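Local coordinates for protein acyltransferase (Actinoplanes teichomyceticus, PDB 4Q38) that transfers long aliphatic acyl chains from acyl-CoA to the amino sugar of teicoplanin-type glycopeptide antibiotics, binding both the coenzyme and a decanoylated glucosamine, at residues Ala33-Leu38 / Leu86-Glu91; Glu29-Trp34 / Gly110-Pro115; Leu277-Pro282 / His329-Phe334. All coordinates share one frame; numbering follows the deposited sequence.

Interaction 1 (Ala33-Leu38 / Leu86-Glu91)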
# COMPACT_ATOMS: atom_id res chain seq x y z
N ALA A 33 -2.55 22.29 -7.95
CA ALA A 33 -2.39 22.63 -6.53
C ALA A 33 -1.26 21.83 -5.89
O ALA A 33 -0.41 22.38 -5.19
CB ALA A 33 -3.70 22.41 -5.78
N TRP A 34 -1.25 20.52 -6.16
CA TRP A 34 -0.19 19.62 -5.69
C TRP A 34 1.16 20.07 -6.18
O TRP A 34 2.13 20.16 -5.42
CB TRP A 34 -0.49 18.20 -6.13
CG TRP A 34 0.60 17.18 -5.86
CD1 TRP A 34 1.35 16.47 -6.80
CD2 TRP A 34 1.07 16.71 -4.55
NE1 TRP A 34 2.24 15.63 -6.18
CE2 TRP A 34 2.12 15.72 -4.83
CE3 TRP A 34 0.75 17.00 -3.23
CZ2 TRP A 34 2.80 15.06 -3.82
CZ3 TRP A 34 1.44 16.33 -2.21
CH2 TRP A 34 2.45 15.39 -2.50
N LEU A 35 1.23 20.38 -7.47
CA LEU A 35 2.49 20.77 -8.10
C LEU A 35 3.01 22.12 -7.60
O LEU A 35 4.22 22.31 -7.45
CB LEU A 35 2.34 20.75 -9.62
CG LEU A 35 2.11 19.35 -10.19
CD1 LEU A 35 1.68 19.42 -11.65
CD2 LEU A 35 3.35 18.49 -10.04
N THR A 36 2.08 23.04 -7.32
CA THR A 36 2.44 24.30 -6.67
C THR A 36 3.01 24.03 -5.28
O THR A 36 4.05 24.59 -4.90
CB THR A 36 1.21 25.24 -6.56
OG1 THR A 36 0.74 25.52 -7.88
CG2 THR A 36 1.56 26.55 -5.86
N GLU A 37 2.35 23.15 -4.54
CA GLU A 37 2.83 22.78 -3.21
C GLU A 37 4.24 22.20 -3.30
O GLU A 37 5.11 22.54 -2.49
CB GLU A 37 1.87 21.81 -2.52
CG GLU A 37 2.22 21.55 -1.06
CD GLU A 37 1.33 20.51 -0.40
OE1 GLU A 37 0.30 20.13 -0.98
OE2 GLU A 37 1.68 20.08 0.73
N LEU A 38 4.48 21.33 -4.28
CA LEU A 38 5.81 20.75 -4.47
C LEU A 38 6.83 21.80 -4.91
O LEU A 38 8.00 21.72 -4.54
CB LEU A 38 5.77 19.59 -5.47
CG LEU A 38 4.98 18.32 -5.10
CD1 LEU A 38 5.33 17.18 -6.05
CD2 LEU A 38 5.25 17.89 -3.67
N LEU A 86 10.20 15.04 -15.33
CA LEU A 86 10.07 13.87 -14.49
C LEU A 86 11.01 13.95 -13.28
O LEU A 86 10.61 13.63 -12.15
CB LEU A 86 10.32 12.60 -15.30
CG LEU A 86 9.83 11.30 -14.65
CD1 LEU A 86 9.33 10.33 -15.71
CD2 LEU A 86 10.92 10.67 -13.80
N TRP A 87 12.24 14.40 -13.51
CA TRP A 87 13.23 14.52 -12.44
C TRP A 87 12.83 15.55 -11.41
O TRP A 87 12.96 15.32 -10.21
CB TRP A 87 14.63 14.81 -12.97
CG TRP A 87 15.69 14.39 -11.97
CD1 TRP A 87 16.29 15.18 -10.99
CD2 TRP A 87 16.26 13.05 -11.79
NE1 TRP A 87 17.18 14.45 -10.25
CE2 TRP A 87 17.22 13.16 -10.68
CE3 TRP A 87 16.10 11.82 -12.42
CZ2 TRP A 87 17.97 12.08 -10.24
CZ3 TRP A 87 16.87 10.73 -11.97
CH2 TRP A 87 17.78 10.86 -10.90
N TRP A 88 12.33 16.70 -11.89
CA TRP A 88 11.82 17.76 -11.02
C TRP A 88 10.81 17.20 -10.05
O TRP A 88 10.87 17.46 -8.84
CB TRP A 88 11.17 18.85 -11.88
CG TRP A 88 10.65 20.06 -11.13
CD1 TRP A 88 11.32 21.27 -10.91
CD2 TRP A 88 9.31 20.25 -10.54
NE1 TRP A 88 10.52 22.14 -10.23
CE2 TRP A 88 9.31 21.60 -9.97
CE3 TRP A 88 8.17 19.45 -10.42
CZ2 TRP A 88 8.19 22.12 -9.31
CZ3 TRP A 88 7.05 19.99 -9.75
CH2 TRP A 88 7.07 21.29 -9.21
N LEU A 89 9.88 16.41 -10.58
CA LEU A 89 8.80 15.80 -9.81
C LEU A 89 9.28 14.70 -8.86
O LEU A 89 8.78 14.59 -7.73
CB LEU A 89 7.73 15.26 -10.75
CG LEU A 89 6.42 14.82 -10.11
CD1 LEU A 89 5.71 16.01 -9.49
CD2 LEU A 89 5.55 14.15 -11.15
N LEU A 90 10.23 13.90 -9.31
CA LEU A 90 10.83 12.85 -8.50
C LEU A 90 11.50 13.39 -7.24
O LEU A 90 11.34 12.83 -6.16
CB LEU A 90 11.83 12.04 -9.33
CG LEU A 90 12.73 11.03 -8.61
CD1 LEU A 90 11.93 9.87 -8.05
CD2 LEU A 90 13.82 10.55 -9.57
N GLU A 91 12.27 14.47 -7.39
CA GLU A 91 12.95 15.11 -6.27
C GLU A 91 11.98 15.63 -5.22
O GLU A 91 12.15 15.39 -4.03
CB GLU A 91 13.79 16.30 -6.75
CG GLU A 91 15.01 15.93 -7.57
CD GLU A 91 15.85 17.15 -7.90
OE1 GLU A 91 15.32 18.10 -8.52
OE2 GLU A 91 17.04 17.14 -7.54
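Leu-35 and Leu-38 of helix 32-41 meet Trp-88 and Leu-89 of helix 84-98 in a small, buried and largely apolar contact. The two short segments cross at 73°, and their axes stay 11.0 Å apart at the closest approach, so the gap is bridged mostly by side-chain ends, with the carbonyl oxygen of Leu-35 the backbone atom that takes part.

With CG of Leu-89 anti to the backbone N (chi1 -170°), its CD1 touches both leucines of the other helix, 3.5 Å from Leu-35 CD2 and 3.7 Å from Leu-38 CD1. The first of these methyl pairs is closer than usual van der Waals contact. Leu-89 runs roughly perpendicular to Leu-35 and more obliquely to Leu-38.

Trp-88 also has CG anti to the backbone N (chi1 -177°), and its six-membered ring is the part that reaches helix 32-41. The corner carbon CH2 of Trp-88 reaches Leu-35 O at 3.5 Å, and the carbonyl oxygen lies at the ring edge, in its plane. The neighbouring CZ3 of Trp-88 is 4.0 Å from Leu-35 CD2, while Leu-38 CB approaches CH2 more distantly, at 4.3 Å.

Helix 18-25 covers the same cluster through Val-21 on Trp-88 and Leu-25 on Leu-89, and Phe-125 of helix 125-143 adds to the packing on Leu-89. Arg-92, one turn beyond Trp-88, forms a cation-pi contact with the indole. The contact is thus part of the helical core of the N-terminal half. Its cohesion comes from dispersion and the burial of apolar surface, and the approach of Leu-35 O to the electropositive ring edge probably adds a weak electrostatic attraction.

Interaction 2 (Glu29-Trp34 / Gly110-Pro115)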
# COMPACT_ATOMS: atom_id res chain seq x y z
N GLU A 29 -5.37 19.21 -15.01
CA GLU A 29 -5.40 20.55 -14.40
C GLU A 29 -5.56 20.52 -12.88
O GLU A 29 -5.01 21.37 -12.19
CB GLU A 29 -6.49 21.41 -15.03
CG GLU A 29 -6.21 21.80 -16.48
CD GLU A 29 -7.03 22.99 -16.94
OE1 GLU A 29 -6.43 24.07 -17.18
OE2 GLU A 29 -8.27 22.86 -17.07
N ARG A 30 -6.30 19.54 -12.37
CA ARG A 30 -6.53 19.42 -10.93
C ARG A 30 -5.24 19.18 -10.14
O ARG A 30 -5.19 19.49 -8.94
CB ARG A 30 -7.58 18.34 -10.64
CG ARG A 30 -7.03 16.92 -10.66
CD ARG A 30 -8.13 15.88 -10.56
NE ARG A 30 -8.74 15.61 -11.87
CZ ARG A 30 -8.25 14.75 -12.77
NH1 ARG A 30 -7.14 14.07 -12.52
NH2 ARG A 30 -8.89 14.58 -13.92
N THR A 31 -4.21 18.64 -10.79
CA THR A 31 -2.93 18.36 -10.13
C THR A 31 -2.11 19.63 -9.87
O THR A 31 -1.09 19.58 -9.17
CB THR A 31 -2.07 17.32 -10.89
OG1 THR A 31 -1.59 17.87 -12.12
CG2 THR A 31 -2.87 16.05 -11.18
N ALA A 32 -2.57 20.76 -10.41
CA ALA A 32 -1.86 22.04 -10.28
C ALA A 32 -1.56 22.44 -8.83
O ALA A 32 -0.45 22.89 -8.53
CB ALA A 32 -2.62 23.15 -11.00
N ALA A 33 -2.55 22.29 -7.95
CA ALA A 33 -2.39 22.63 -6.53
C ALA A 33 -1.26 21.83 -5.89
O ALA A 33 -0.41 22.38 -5.19
CB ALA A 33 -3.70 22.41 -5.78
N TRP A 34 -1.25 20.52 -6.16
CA TRP A 34 -0.19 19.62 -5.69
C TRP A 34 1.16 20.07 -6.18
O TRP A 34 2.13 20.16 -5.42
CB TRP A 34 -0.49 18.20 -6.13
CG TRP A 34 0.60 17.18 -5.86
CD1 TRP A 34 1.35 16.47 -6.80
CD2 TRP A 34 1.07 16.71 -4.55
NE1 TRP A 34 2.24 15.63 -6.18
CE2 TRP A 34 2.12 15.72 -4.83
CE3 TRP A 34 0.75 17.00 -3.23
CZ2 TRP A 34 2.80 15.06 -3.82
CZ3 TRP A 34 1.44 16.33 -2.21
CH2 TRP A 34 2.45 15.39 -2.50
N GLY A 110 1.00 10.46 -2.09
CA GLY A 110 2.15 9.97 -2.87
C GLY A 110 2.31 10.69 -4.20
O GLY A 110 3.31 10.50 -4.91
N GLY A 111 1.32 11.52 -4.55
CA GLY A 111 1.31 12.19 -5.84
C GLY A 111 0.52 11.40 -6.87
O GLY A 111 0.21 10.23 -6.65
N PRO A 112 0.18 12.04 -8.01
CA PRO A 112 -0.62 11.37 -9.03
C PRO A 112 0.18 10.33 -9.82
O PRO A 112 1.41 10.39 -9.86
CB PRO A 112 -1.01 12.53 -9.96
CG PRO A 112 0.13 13.48 -9.84
CD PRO A 112 0.51 13.42 -8.38
N PRO A 113 -0.52 9.38 -10.45
CA PRO A 113 0.14 8.50 -11.42
C PRO A 113 0.51 9.32 -12.68
O PRO A 113 -0.16 10.31 -12.99
CB PRO A 113 -0.94 7.48 -11.75
CG PRO A 113 -2.23 8.19 -11.51
CD PRO A 113 -1.97 9.10 -10.35
N LEU A 114 1.58 8.94 -13.38
CA LEU A 114 1.96 9.63 -14.62
C LEU A 114 1.34 8.94 -15.83
O LEU A 114 1.35 7.71 -15.91
CB LEU A 114 3.49 9.69 -14.76
CG LEU A 114 4.29 10.50 -13.73
CD1 LEU A 114 5.74 10.67 -14.20
CD2 LEU A 114 3.65 11.86 -13.47
N PRO A 115 0.77 9.73 -16.77
CA PRO A 115 0.22 9.16 -18.00
C PRO A 115 1.23 8.26 -18.71
O PRO A 115 2.40 8.62 -18.81
CB PRO A 115 -0.09 10.40 -18.84
CG PRO A 115 -0.36 11.48 -17.84
CD PRO A 115 0.52 11.18 -16.65
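The indole of Trp-34 lies against the backbone of Gly-111 and the ring of Pro-112, and this is the tight part of the contact. CD1 of Trp-34 is 3.5 Å from Pro-112 CD, and NE1 is 3.6 Å from Gly-111 CA. The six-membered ring continues past the glycine, with Trp-34 CZ2 3.8 Å from Gly-111 CA and 4.4 Å from Gly-110 C. CG of Trp-34 is anti to the backbone N (chi1 173°), on the side that faces the loop. Two features suit a glycine at position 111: its positive phi of 93°, and the closeness of the indole, which leaves little room for a beta carbon beside NE1.

Packing thins toward Thr-31, three residues earlier. Its CG2 meets the far part of the proline ring, 4.2 Å from both CB and CG of Pro-112, barely at contact distance. OG1 takes the position between the backbone N and the carbonyl carbon (chi1 69°) and is hydrogen-bonded to Glu-28 O, which leaves the methyl to meet the proline. Thr-31, Trp-34 and Pro-112 all remain partly exposed, in keeping with a contact at the protein surface.

Across this seam every contact is van der Waals. Two loop carbonyls have partners elsewhere: Gly-111 O accepts from Gln-177 NE2 and Pro-112 O from His-126 NE2. The result is a tryptophan of helix 32-41 packed on an extended, proline-rich loop, the connection between helices 84-98 and 119-123 in the N-acyltransferase N-terminal domain.

Interaction 3 (Leu277-Pro282 / His329-Phe334)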
# COMPACT_ATOMS: atom_id res chain seq x y z
N LEU A 277 -17.36 -5.88 15.66
CA LEU A 277 -17.67 -4.89 14.63
C LEU A 277 -18.25 -3.65 15.29
O LEU A 277 -19.07 -3.76 16.21
CB LEU A 277 -18.63 -5.46 13.59
CG LEU A 277 -18.16 -6.70 12.83
CD1 LEU A 277 -19.17 -7.06 11.76
CD2 LEU A 277 -16.77 -6.48 12.23
N THR A 278 -17.83 -2.48 14.84
CA THR A 278 -18.19 -1.23 15.51
C THR A 278 -19.05 -0.30 14.65
O THR A 278 -19.64 0.65 15.16
CB THR A 278 -16.95 -0.45 15.99
OG1 THR A 278 -16.03 -0.29 14.90
CG2 THR A 278 -16.26 -1.20 17.12
N ASP A 279 -19.11 -0.57 13.35
CA ASP A 279 -19.99 0.19 12.46
C ASP A 279 -21.40 -0.43 12.45
O ASP A 279 -21.59 -1.60 12.79
CB ASP A 279 -19.41 0.32 11.04
CG ASP A 279 -19.08 -1.02 10.39
OD1 ASP A 279 -19.01 -2.05 11.09
OD2 ASP A 279 -18.88 -1.05 9.16
N SER A 280 -22.37 0.39 12.06
CA SER A 280 -23.74 -0.05 11.91
C SER A 280 -23.87 -1.01 10.76
O SER A 280 -23.11 -0.94 9.79
CB SER A 280 -24.62 1.17 11.64
OG SER A 280 -24.48 2.10 12.70
N ALA A 281 -24.83 -1.93 10.87
CA ALA A 281 -25.25 -2.75 9.73
C ALA A 281 -25.50 -1.81 8.54
O ALA A 281 -26.30 -0.89 8.65
CB ALA A 281 -26.53 -3.52 10.09
N PRO A 282 -24.77 -2.00 7.42
CA PRO A 282 -24.94 -1.04 6.33
C PRO A 282 -26.27 -1.21 5.59
O PRO A 282 -26.89 -2.28 5.65
CB PRO A 282 -23.77 -1.34 5.39
CG PRO A 282 -22.82 -2.17 6.19
CD PRO A 282 -23.67 -2.94 7.15
N HIS A 329 -20.06 -5.11 1.65
CA HIS A 329 -19.77 -3.93 2.47
C HIS A 329 -18.50 -4.06 3.23
O HIS A 329 -18.23 -5.10 3.84
CB HIS A 329 -20.91 -3.65 3.45
CG HIS A 329 -22.28 -3.71 2.82
ND1 HIS A 329 -22.66 -2.89 1.82
CD2 HIS A 329 -23.38 -4.54 3.09
CE1 HIS A 329 -23.93 -3.18 1.46
NE2 HIS A 329 -24.37 -4.18 2.23
N MET A 330 -17.70 -3.00 3.22
CA MET A 330 -16.56 -2.89 4.12
C MET A 330 -17.10 -2.78 5.54
O MET A 330 -18.01 -2.00 5.80
CB MET A 330 -15.73 -1.66 3.80
CG MET A 330 -14.44 -1.57 4.61
SD MET A 330 -13.55 -0.01 4.38
CE MET A 330 -14.53 1.09 5.41
N ARG A 331 -16.54 -3.56 6.46
CA ARG A 331 -16.95 -3.42 7.86
C ARG A 331 -15.72 -3.10 8.70
O ARG A 331 -14.59 -3.40 8.30
CB ARG A 331 -17.66 -4.68 8.37
CG ARG A 331 -18.94 -5.05 7.62
CD ARG A 331 -20.05 -4.01 7.73
NE ARG A 331 -20.44 -3.72 9.12
CZ ARG A 331 -21.34 -4.42 9.81
NH1 ARG A 331 -21.96 -5.46 9.27
NH2 ARG A 331 -21.61 -4.07 11.06
N THR A 332 -15.96 -2.47 9.84
CA THR A 332 -14.91 -2.00 10.72
C THR A 332 -15.08 -2.63 12.09
O THR A 332 -16.20 -2.74 12.60
CB THR A 332 -14.94 -0.46 10.81
OG1 THR A 332 -14.57 0.09 9.55
CG2 THR A 332 -13.99 0.07 11.87
N GLY A 333 -13.97 -3.06 12.67
CA GLY A 333 -14.00 -3.66 13.99
C GLY A 333 -12.65 -3.57 14.66
O GLY A 333 -11.70 -3.00 14.11
N PHE A 334 -12.58 -4.14 15.86
CA PHE A 334 -11.35 -4.14 16.65
C PHE A 334 -11.11 -5.49 17.32
O PHE A 334 -12.03 -6.30 17.49
CB PHE A 334 -11.38 -3.04 17.72
CG PHE A 334 -12.31 -3.33 18.88
CD1 PHE A 334 -11.87 -4.06 19.98
CD2 PHE A 334 -13.63 -2.89 18.86
CE1 PHE A 334 -12.73 -4.33 21.05
CE2 PHE A 334 -14.49 -3.16 19.92
CZ PHE A 334 -14.04 -3.88 21.02
O HOH W 1 -16.55 0.14 7.77
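Asp-279 and Arg-331 form a side-on salt bridge in which NE and NH2 both reach the aspartate. Asp-279 OD1 accepts from Arg-331 NE at 3.0 Å and from Arg-331 NH2 at 3.3 Å, both approaching from the same face of the carboxylate, well above its plane; the carboxylate and guanidinium planes are 49° apart. Arg-331 NH2 also donates to Asp-279 O at 3.0 Å, from above the carbonyl plane. Bends at chi2 and chi3 (-63° and -58°) bring NE of the arginine beside Asp-279. Leu-277 CD1 covers one guanidinium face, and Pro-282 CD and Ala-281 CA lie over the opposite one.

The backbone beside the ion pair is the edge of the GNAT-like sheet: Leu-277 and Gly-333 are an antiparallel non-hydrogen-bonded pair, and strand 331-336 lies between the short outermost strand 276-277 and strand 246-251. Past that pair, Thr-278 N donates almost straight to Thr-332 O at 2.8 Å. Thr-278 CG2 meets the edge of the Phe-334 ring in its plane, 3.6 Å from CD2. At the other end, Pro-282 CB sits over one face of the His-329 ring, 3.9 Å from its centroid, in a CH-pi contact.

Further out, a water donates to Asp-279 OD2 and is hydrogen-bonded to Thr-332 OG1, which also bonds Ser-250 OG. Backbone bonds from Arg-331 to Ser-251 and from Gly-333 to Gly-249 hold the strand against strand 246-251, which runs directly into the CoA-binding Trp-252.

From the N terminus, past helix 18-25, the chain reaches 29-38, where interactions 1 and 2 both begin on or just before helix 32-41, sharing Ala-33 and Trp-34. Interaction 1 closes the shorter loop, returning at helix 84-98; interaction 2 closes a longer one at 110-115, so the loop of interaction 1 is enclosed by that of interaction 2. Their centres are 9 Å apart and they touch where Leu-114 packs on Leu-86 and Leu-89, tying helix 32-41, helix 84-98 and the following loop into one N-terminal unit. Interaction 3 opens only later, closing a separate loop from 277-282 to 329-334 at the edge of the GNAT-like sheet, its centre about 38 Å from that of interaction 1.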